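Atg5 (PDB 3VQI) takes part in autophagic vesicle formation and cytoplasm-to-vacuole transport, has ubiquitin-like folds, and is joined to Atg12 in the Atg12-Atg5 conjugate essential for autophagy. Local coordinates at residues A[35-40]-A[55-59]. Numbering follows the deposited sequence.
Sequences DKSCHI and VVRKL. With SO4 (sulfate ion), chain G.
Asp35 and Lys36 are turn-like (phi/psi -69/-29° and -100/17°); the chain then extends, with Cys38 at -170/136° and Ile40 at -138/144°. Residues 55-58 are helical (phi -56 to -63°, psi -27 to -56°), and Leu59 N bonds Val55 O at 3.2 Å. The axes of 37-40 and 55-59 run obliquely antiparallel, 142° between N-to-C directions, 8.8 Å apart at closest approach. CA atoms of Lys36 and Leu59 lie 6.2 Å apart, those of Cys38 and Lys58 7.2 Å, which sets the register. Strand alternation turns the CA-to-CB bonds of Cys38 and Ile40 toward the helix and those of Ser37 and His39 away. No hydrogen bond crosses, so the fit rests on shape.

Leu59 (chi1 m, chi2 t) is the main bump: its CD2 fits a hollow lined by Asp35 O (4.2 Å), Lys36 C (4.0 Å), Ser37 O (3.5 Å) and Cys38 CB (4.0 Å). Reciprocally, Cys38 (p) enters the hollow between Val55, Lys58 and Leu59, positions i, i+3 and i+4: its CB lies 3.9 Å from Lys58 CD, its SG 4.5 Å from Val55 CG2. Ile40 (p, t) extends the apolar row, CD1 3.6 Å from Val55 CG2, and its CG2 lies 4.1 Å from Lys58 CE, so the lysine's aliphatic stem flanks the exposed margin. At the strand's lateral edge, across from strand 15-22, a sulfate, probably from the crystallisation liquor, accepts hydrogen bonds from His39 N to O3 (2.9 Å) and His39 ND1 to O1 (2.7 Å).

This is helix-on-sheet packing within the ubiquitin-like UblA domain: helix 48-59 lies against edge strand 37-43, which pairs antiparallel with strand 15-22, and Val55 reaches further across the sheet to Val20 and to Leu119 of strand 114-121.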
loop_
_atom_site.group_PDB
_atom_site.type_symbol
_atom_site.label_atom_id
_atom_site.label_comp_id
_atom_site.label_asym_id
_atom_site.label_seq_id
_atom_site.Cartn_x
_atom_site.Cartn_y
_atom_site.Cartn_z
ATOM N N ASP A 35 20.336 2.767 19.529
ATOM C CA ASP A 35 21.232 2.429 18.429
ATOM C C ASP A 35 20.648 1.505 17.356
ATOM O O ASP A 35 21.046 1.573 16.191
ATOM C CB ASP A 35 22.518 1.803 18.978
ATOM C CG ASP A 35 23.550 2.840 19.388
ATOM O OD1 ASP A 35 23.247 3.682 20.264
ATOM O OD2 ASP A 35 24.671 2.810 18.829
ATOM N N LYS A 36 19.714 0.641 17.743
ATOM C CA LYS A 36 19.117 -0.299 16.798
ATOM C C LYS A 36 17.751 0.168 16.300
ATOM O O LYS A 36 16.970 -0.612 15.760
ATOM C CB LYS A 36 18.999 -1.685 17.445
ATOM C CG LYS A 36 18.061 -1.742 18.637
ATOM C CD LYS A 36 18.045 -3.130 19.248
ATOM C CE LYS A 36 17.179 -3.175 20.504
ATOM N NZ LYS A 36 17.246 -4.511 21.164
ATOM N N SER A 37 17.474 1.450 16.483
ATOM C CA SER A 37 16.212 2.012 16.046
ATOM C C SER A 37 16.422 3.210 15.141
ATOM O O SER A 37 17.528 3.726 15.018
ATOM C CB SER A 37 15.375 2.451 17.248
ATOM O OG SER A 37 14.919 1.338 17.991
ATOM N N CYS A 38 15.339 3.636 14.506
ATOM C CA CYS A 38 15.342 4.799 13.633
ATOM C C CYS A 38 13.887 5.081 13.306
ATOM O O CYS A 38 13.112 4.167 13.052
ATOM C CB CYS A 38 16.155 4.547 12.354
ATOM S SG CYS A 38 15.375 3.526 11.093
ATOM N N HIS A 39 13.503 6.348 13.357
ATOM C CA HIS A 39 12.131 6.722 13.059
ATOM C C HIS A 39 12.118 7.415 11.715
ATOM O O HIS A 39 12.940 8.284 11.442
ATOM C CB HIS A 39 11.582 7.659 14.138
ATOM C CG HIS A 39 11.888 7.205 15.529
ATOM N ND1 HIS A 39 13.138 7.343 16.095
ATOM C CD2 HIS A 39 11.129 6.559 16.445
ATOM C CE1 HIS A 39 13.137 6.799 17.300
ATOM N NE2 HIS A 39 11.930 6.316 17.537
ATOM N N ILE A 40 11.191 7.014 10.863
ATOM C CA ILE A 40 11.098 7.628 9.563
ATOM C C ILE A 40 9.646 7.853 9.244
ATOM O O ILE A 40 8.788 7.057 9.624
ATOM C CB ILE A 40 11.728 6.745 8.502
ATOM C CG1 ILE A 40 10.978 5.428 8.415
ATOM C CG2 ILE A 40 13.182 6.473 8.864
ATOM C CD1 ILE A 40 11.595 4.480 7.423
ATOM N N VAL A 55 16.419 2.186 5.486
ATOM C CA VAL A 55 16.370 1.578 6.807
ATOM C C VAL A 55 17.581 0.677 7.006
ATOM O O VAL A 55 18.217 0.697 8.061
ATOM C CB VAL A 55 15.063 0.808 6.986
ATOM C CG1 VAL A 55 15.130 -0.121 8.179
ATOM C CG2 VAL A 55 13.959 1.800 7.194
ATOM N N VAL A 56 17.929 -0.094 5.987
ATOM C CA VAL A 56 19.084 -0.958 6.108
ATOM C C VAL A 56 20.335 -0.121 6.359
ATOM O O VAL A 56 21.119 -0.429 7.247
ATOM C CB VAL A 56 19.263 -1.817 4.854
ATOM C CG1 VAL A 56 20.647 -2.437 4.842
ATOM C CG2 VAL A 56 18.193 -2.913 4.832
ATOM N N ARG A 57 20.506 0.948 5.586
ATOM C CA ARG A 57 21.659 1.839 5.724
ATOM C C ARG A 57 21.771 2.379 7.153
ATOM O O ARG A 57 22.797 2.223 7.808
ATOM C CB ARG A 57 21.531 3.029 4.755
ATOM C CG ARG A 57 22.808 3.887 4.584
ATOM C CD ARG A 57 22.537 5.404 4.376
ATOM N NE ARG A 57 21.293 5.733 3.664
ATOM C CZ ARG A 57 20.948 5.264 2.466
ATOM N NH1 ARG A 57 21.745 4.431 1.816
ATOM N NH2 ARG A 57 19.803 5.630 1.911
ATOM N N LYS A 58 20.710 3.010 7.635
ATOM C CA LYS A 58 20.736 3.590 8.968
ATOM C C LYS A 58 21.069 2.622 10.089
ATOM O O LYS A 58 21.600 3.038 11.123
ATOM C CB LYS A 58 19.400 4.245 9.308
ATOM C CG LYS A 58 19.095 5.529 8.581
ATOM C CD LYS A 58 17.943 6.249 9.279
ATOM C CE LYS A 58 17.195 7.190 8.342
ATOM N NZ LYS A 58 17.521 8.627 8.561
ATOM N N LEU A 59 20.762 1.342 9.898
ATOM C CA LEU A 59 21.000 0.350 10.944
ATOM C C LEU A 59 22.059 -0.680 10.601
ATOM O O LEU A 59 22.271 -1.614 11.368
ATOM C CB LEU A 59 19.686 -0.366 11.290
ATOM C CG LEU A 59 18.465 0.539 11.507
ATOM C CD1 LEU A 59 17.222 -0.302 11.768
ATOM C CD2 LEU A 59 18.723 1.493 12.670
HETATM S S SO4 G . 16.380 8.454 14.478
HETATM O O1 SO4 G . 15.783 7.634 15.549
HETATM O O2 SO4 G . 17.766 8.013 14.223
HETATM O O3 SO4 G . 15.596 8.311 13.237
HETATM O O4 SO4 G . 16.371 9.865 14.908
#